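Local coordinates for C-C motif chemokine 1 (Homo sapiens, PDB 4OIJ), which acts as a secreted cytokine that attracts monocytes but not neutrophils and binds the chemokine receptor CCR8, at residues Cys11-Ala16 and Cys35-Leu40; Ala24-Arg29 and Lys43-Lys48. One frame throughout, in Å; residues are numbered along the deposited sequence. Where two conformers were deposited one is given.

Contact 1: Cys11-Ala16 and Cys35-Leu40; sequences CCFSFA and CSNEGL. With SO4 (sulfate ion), chain L.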
loop_
_atom_site.group_PDB
_atom_site.type_symbol
_atom_site.label_atom_id
_atom_site.label_comp_id
_atom_site.label_asym_id
_atom_site.label_seq_id
_atom_site.Cartn_x
_atom_site.Cartn_y
_atom_site.Cartn_z
ATOM N N CYS A 11 -4.553 -2.040 2.846
ATOM C CA CYS A 11 -5.463 -2.842 3.657
ATOM C C CYS A 11 -4.727 -3.841 4.521
ATOM O O CYS A 11 -3.658 -4.327 4.137
ATOM C CB CYS A 11 -6.496 -3.536 2.784
ATOM S SG CYS A 11 -7.344 -2.430 1.631
ATOM N N CYS A 12 -5.301 -4.134 5.676
ATOM C CA CYS A 12 -4.723 -5.080 6.625
ATOM C C CYS A 12 -5.685 -6.193 6.759
ATOM O O CYS A 12 -6.725 -6.005 7.400
ATOM C CB CYS A 12 -4.495 -4.402 7.971
ATOM S SG CYS A 12 -3.022 -3.375 8.021
ATOM N N PHE A 13 -5.419 -7.328 6.086
ATOM C CA PHE A 13 -6.323 -8.484 6.208
ATOM C C PHE A 13 -5.740 -9.548 7.177
ATOM O O PHE A 13 -6.410 -10.524 7.485
ATOM C CB PHE A 13 -6.673 -9.060 4.841
ATOM C CG PHE A 13 -7.347 -8.054 3.916
ATOM C CD1 PHE A 13 -8.621 -7.563 4.200
ATOM C CD2 PHE A 13 -6.744 -7.665 2.729
ATOM C CE1 PHE A 13 -9.245 -6.672 3.345
ATOM C CE2 PHE A 13 -7.371 -6.781 1.874
ATOM C CZ PHE A 13 -8.616 -6.285 2.185
ATOM N N SER A 14 -4.490 -9.353 7.655
ATOM C CA SER A 14 -3.836 -10.246 8.614
ATOM C C SER A 14 -3.172 -9.337 9.634
ATOM O O SER A 14 -2.637 -8.296 9.239
ATOM C CB SER A 14 -2.784 -11.107 7.927
ATOM O OG SER A 14 -1.929 -11.727 8.870
ATOM N N PHE A 15 -3.219 -9.700 10.934
ATOM C CA PHE A 15 -2.664 -8.835 11.984
ATOM C C PHE A 15 -1.611 -9.490 12.869
ATOM O O PHE A 15 -1.614 -10.726 13.070
ATOM C CB PHE A 15 -3.773 -8.262 12.904
ATOM C CG PHE A 15 -4.915 -7.576 12.202
ATOM C CD1 PHE A 15 -4.795 -6.265 11.761
ATOM C CD2 PHE A 15 -6.122 -8.232 11.998
ATOM C CE1 PHE A 15 -5.858 -5.630 11.123
ATOM C CE2 PHE A 15 -7.185 -7.598 11.352
ATOM C CZ PHE A 15 -7.044 -6.304 10.912
ATOM N N ALA A 16 -0.775 -8.618 13.472
ATOM C CA ALA A 16 0.276 -8.974 14.429
ATOM C C ALA A 16 -0.306 -9.582 15.716
ATOM O O ALA A 16 -1.052 -8.922 16.441
ATOM C CB ALA A 16 1.126 -7.746 14.768
ATOM N N CYS A 35 -11.526 -0.232 3.129
ATOM C CA CYS A 35 -11.186 -1.544 3.694
ATOM C C CYS A 35 -10.737 -1.397 5.160
ATOM O O CYS A 35 -9.900 -2.187 5.610
ATOM C CB CYS A 35 -10.086 -2.186 2.844
ATOM S SG CYS A 35 -8.518 -1.262 2.831
ATOM N N SER A 36 -11.234 -0.361 5.881
ATOM C CA SER A 36 -10.806 -0.040 7.251
ATOM C C SER A 36 -10.502 -1.222 8.179
ATOM O O SER A 36 -9.356 -1.361 8.626
ATOM C CB SER A 36 -11.724 0.986 7.902
ATOM O OG SER A 36 -11.078 2.248 7.909
ATOM N N ASN A 37 -11.516 -2.069 8.447
ATOM C CA ASN A 37 -11.439 -3.272 9.253
ATOM C C ASN A 37 -10.724 -3.179 10.607
ATOM O O ASN A 37 -10.264 -4.198 11.134
ATOM C CB ASN A 37 -11.097 -4.510 8.393
ATOM C CG ASN A 37 -9.682 -5.081 8.371
ATOM O OD1 ASN A 37 -9.527 -6.268 8.028
ATOM N ND2 ASN A 37 -8.630 -4.301 8.734
ATOM N N GLU A 38 -10.722 -1.973 11.217
ATOM C CA GLU A 38 -10.151 -1.688 12.548
ATOM C C GLU A 38 -8.651 -1.947 12.678
ATOM O O GLU A 38 -8.142 -2.111 13.784
ATOM C CB GLU A 38 -10.935 -2.408 13.670
ATOM C CG GLU A 38 -11.854 -1.494 14.467
ATOM C CD GLU A 38 -11.210 -0.618 15.529
ATOM O OE1 GLU A 38 -9.977 -0.715 15.730
ATOM O OE2 GLU A 38 -11.955 0.136 16.195
ATOM N N GLY A 39 -7.959 -1.965 11.549
ATOM C CA GLY A 39 -6.524 -2.178 11.505
ATOM C C GLY A 39 -5.768 -0.875 11.516
ATOM O O GLY A 39 -6.300 0.167 11.121
ATOM N N LEU A 40 -4.515 -0.949 11.965
ATOM C CA LEU A 40 -3.547 0.143 12.051
ATOM C C LEU A 40 -2.257 -0.384 11.411
ATOM O O LEU A 40 -1.889 -1.541 11.662
ATOM C CB LEU A 40 -3.241 0.366 13.563
ATOM C CG LEU A 40 -3.099 1.782 14.060
ATOM C CD1 LEU A 40 -4.453 2.353 14.436
ATOM C CD2 LEU A 40 -2.223 1.829 15.279
HETATM S S SO4 L . -11.907 1.501 11.667
HETATM O O1 SO4 L . -12.061 1.627 13.122
HETATM O O2 SO4 L . -12.544 0.262 11.192
HETATM O O3 SO4 L . -12.539 2.653 11.020
HETATM O O4 SO4 L . -10.475 1.502 11.325
HETATM O O HOH W 1 -7.637 -2.888 6.510
#
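The adjacent cysteines of a CC chemokine head the first segment, and this contact is where C11 and C12 tie the N-terminal region to the body of the fold. The tight end is covalent: C11 SG and C35 SG are bonded at 2.0 Å with a chi3 of -92°, close to the relaxed right angle of a disulfide. C11 SG lies anti to its carbonyl carbon, whereas C35 SG takes the crowded position between backbone N and carbonyl carbon. Beside the disulfide, a water bridges the two backbones, accepting from C12 N and donating to C35 O. C12 points its own sulfur into a second disulfide, with C51.

A second close fit involves F15, whose ring meets the type I' turn S36-G39. F15 CE1 is 3.5 Å from G39 CA, and a beta carbon on G39 would clash with that same ring atom, so the ring fits because the turn ends in glycine. F15 and N37 meet tip to tip, N37 ND2 sitting at the ring edge 3.4 Å from F15 CZ. An alanine in place of F15 would remove this ring and probably leave G39 and the N37 amide less firmly held.

The looser, solvent side is formed by the turn's outer residues. E38 is poorly ordered, and its backbone N binds O2 of a sulfate, probably from the crystallisation liquor, while S36 OG reaches the same ion only weakly. N37, though exposed, turns back inward: ND2 donates within its amide plane to S36 O and, with a bent N-H...O angle of 132°, to C12 O at 2.9 Å. C12 O is also just 2.9 Å from N37 OD1, an approach of two acceptors.

Contact 2: Ala24-Arg29 and Lys43-Lys48; sequences AILCYR and KLKRGK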
loop_
_atom_site.group_PDB
_atom_site.type_symbol
_atom_site.label_atom_id
_atom_site.label_comp_id
_atom_site.label_asym_id
_atom_site.label_seq_id
_atom_site.Cartn_x
_atom_site.Cartn_y
_atom_site.Cartn_z
ATOM N N ALA A 24 10.804 -0.283 18.336
ATOM C CA ALA A 24 10.980 -0.864 17.001
ATOM C C ALA A 24 10.200 -0.129 15.907
ATOM O O ALA A 24 10.478 -0.344 14.724
ATOM C CB ALA A 24 10.560 -2.331 17.022
ATOM N N ILE A 25 9.206 0.704 16.297
ATOM C CA ILE A 25 8.279 1.402 15.385
ATOM C C ILE A 25 8.694 2.848 15.168
ATOM O O ILE A 25 8.993 3.547 16.133
ATOM C CB ILE A 25 6.811 1.326 15.920
ATOM C CG1 ILE A 25 6.394 -0.117 16.323
ATOM C CG2 ILE A 25 5.816 1.930 14.927
ATOM C CD1 ILE A 25 5.222 -0.229 17.350
ATOM N N LEU A 26 8.605 3.318 13.906
ATOM C CA LEU A 26 8.909 4.697 13.537
ATOM C C LEU A 26 7.672 5.570 13.660
ATOM O O LEU A 26 7.742 6.647 14.240
ATOM C CB LEU A 26 9.399 4.765 12.082
ATOM C CG LEU A 26 10.794 4.256 11.763
ATOM C CD1 LEU A 26 10.974 4.161 10.271
ATOM C CD2 LEU A 26 11.868 5.187 12.325
ATOM N N CYS A 27 6.528 5.092 13.101
ATOM C CA CYS A 27 5.280 5.839 12.975
ATOM C C CYS A 27 4.139 4.906 12.573
ATOM O O CYS A 27 4.374 3.738 12.265
ATOM C CB CYS A 27 5.468 6.959 11.940
ATOM S SG CYS A 27 6.102 6.398 10.324
ATOM N N TYR A 28 2.905 5.427 12.543
ATOM C CA TYR A 28 1.752 4.650 12.110
ATOM C C TYR A 28 0.937 5.334 10.995
ATOM O O TYR A 28 0.921 6.561 10.898
ATOM C CB TYR A 28 0.831 4.282 13.302
ATOM C CG TYR A 28 -0.061 5.414 13.760
ATOM C CD1 TYR A 28 -1.334 5.588 13.220
ATOM C CD2 TYR A 28 0.387 6.349 14.689
ATOM C CE1 TYR A 28 -2.155 6.638 13.625
ATOM C CE2 TYR A 28 -0.435 7.386 15.123
ATOM C CZ TYR A 28 -1.704 7.531 14.582
ATOM O OH TYR A 28 -2.510 8.577 14.969
ATOM N N ARG A 29 0.270 4.517 10.180
ATOM C CA ARG A 29 -0.620 4.936 9.092
ATOM C C ARG A 29 -1.970 4.275 9.343
ATOM O O ARG A 29 -2.010 3.153 9.875
ATOM C CB ARG A 29 -0.110 4.439 7.722
ATOM C CG ARG A 29 1.078 5.192 7.134
ATOM C CD ARG A 29 1.255 4.879 5.650
ATOM N NE ARG A 29 2.601 5.206 5.166
ATOM C CZ ARG A 29 2.969 6.388 4.679
ATOM N NH1 ARG A 29 2.097 7.388 4.610
ATOM N NH2 ARG A 29 4.213 6.583 4.268
ATOM N N LYS A 43 4.859 1.447 10.937
ATOM C CA LYS A 43 6.044 1.457 10.079
ATOM C C LYS A 43 7.187 1.092 10.970
ATOM O O LYS A 43 7.356 1.711 12.013
ATOM C CB LYS A 43 6.276 2.840 9.445
ATOM C CG LYS A 43 7.445 2.862 8.453
ATOM C CD LYS A 43 7.825 4.263 7.961
ATOM C CE LYS A 43 8.701 4.174 6.733
ATOM N NZ LYS A 43 10.013 3.534 7.022
ATOM N N LEU A 44 7.912 0.036 10.626
ATOM C CA LEU A 44 9.044 -0.415 11.431
ATOM C C LEU A 44 10.357 0.098 10.806
ATOM O O LEU A 44 10.332 0.864 9.834
ATOM C CB LEU A 44 9.037 -1.957 11.583
ATOM C CG LEU A 44 7.749 -2.629 12.139
ATOM C CD1 LEU A 44 7.803 -4.137 12.001
ATOM C CD2 LEU A 44 7.510 -2.279 13.588
ATOM N N LYS A 45 11.499 -0.283 11.381
ATOM C CA LYS A 45 12.806 0.155 10.881
ATOM C C LYS A 45 13.128 -0.469 9.514
ATOM O O LYS A 45 12.462 -1.429 9.095
ATOM C CB LYS A 45 13.898 -0.111 11.921
ATOM C CG LYS A 45 13.545 0.387 13.331
ATOM C CD LYS A 45 13.362 1.908 13.435
ATOM C CE LYS A 45 12.655 2.334 14.703
ATOM N NZ LYS A 45 13.581 2.426 15.867
ATOM N N ARG A 46 14.084 0.143 8.786
ATOM C CA ARG A 46 14.542 -0.267 7.456
ATOM C C ARG A 46 13.388 -0.646 6.491
ATOM O O ARG A 46 13.411 -1.705 5.854
ATOM C CB ARG A 46 15.632 -1.352 7.574
ATOM C CG ARG A 46 17.054 -0.800 7.760
ATOM C CD ARG A 46 17.370 -0.279 9.145
ATOM N NE ARG A 46 18.801 0.000 9.290
ATOM C CZ ARG A 46 19.344 0.682 10.295
ATOM N NH1 ARG A 46 18.578 1.183 11.256
ATOM N NH2 ARG A 46 20.654 0.875 10.341
ATOM N N GLY A 47 12.375 0.223 6.446
ATOM C CA GLY A 47 11.205 0.093 5.582
ATOM C C GLY A 47 10.270 -1.079 5.826
ATOM O O GLY A 47 9.407 -1.345 4.985
ATOM N N LYS A 48 10.428 -1.797 6.971
ATOM C CA LYS A 48 9.572 -2.947 7.314
ATOM C C LYS A 48 8.176 -2.490 7.813
ATOM O O LYS A 48 8.000 -1.297 8.109
ATOM C CB LYS A 48 10.255 -3.866 8.325
ATOM C CG LYS A 48 11.538 -4.532 7.819
ATOM C CD LYS A 48 11.732 -5.972 8.320
ATOM C CE LYS A 48 11.945 -6.119 9.817
ATOM N NZ LYS A 48 12.036 -7.546 10.232
#
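The open end of the beta hairpin formed by strands 25-30 and 39-44 lies here, where strand 39-44 runs out into the turn toward strand 49-53. Two straight backbone bonds show the pairing. L26 N donates to K43 O at 2.8 Å with an N-H...O angle of 165°, and K43 N donates to C27 O at 2.7 Å, nearly along the C=O axis. L26 and C27 thus both face K43, and the helix-like backbone angles of L26 (phi -89°, psi -48°) fit a classic beta bulge. Beyond it the pairing loosens to a weak bond from K45 N to A24 O.

The bulge turns L26 toward the opposite strand, where its two methyls go separate ways. L26 CD1 lies 3.4 Å from K43 NZ and near L44 O, a buried carbonyl with no polar partner in the model, while L26 CD2 rests on CD and CE of K45, the side chains crossing obliquely. K43 runs extended from CG anti to its backbone N, bends at its last torsion, and lays CD 3.6 Å from C27 SG. That sulfur is disulfide-bonded to C69, so K43 lies against the crosslink that holds the C-terminal segment.

With CG beside its backbone N, K45 sets CG 3.4 Å from A24 O; the bend at chi2 brings CE to the same oxygen, and that at chi4 turns NZ to the backbone oxygen of R23. On the buried face, I25 CG1 and L44 CD2 meet obliquely at 3.7 Å, with H62 of helix 57-64 against I25 and A50 against L44. A type I' turn follows from K45 to K48, and K48 O accepts from L44 N. A bulged hairpin with a helix over its inner face belongs to the sheet-and-helix core of the chemokine fold.

From the N terminus the chain supplies 11-16 to contact 1, then 24-29 to contact 2, returns with 35-40 to contact 1 and ends with 43-48 in contact 2. The segments alternate, so the two loops cross: contact 1 closes one of 18 intervening residues, contact 2 one of 13. Contact 1 ties the N-terminal loop to the start of strand 39-44; contact 2 fastens the far end of that strand to strand 25-30. Their centres lie about 16 Å apart on opposite sides of the chain's centre, yet they touch where L40 CG packs 4.3 Å from Y28 CD1. Both contacts also meet the second subunit.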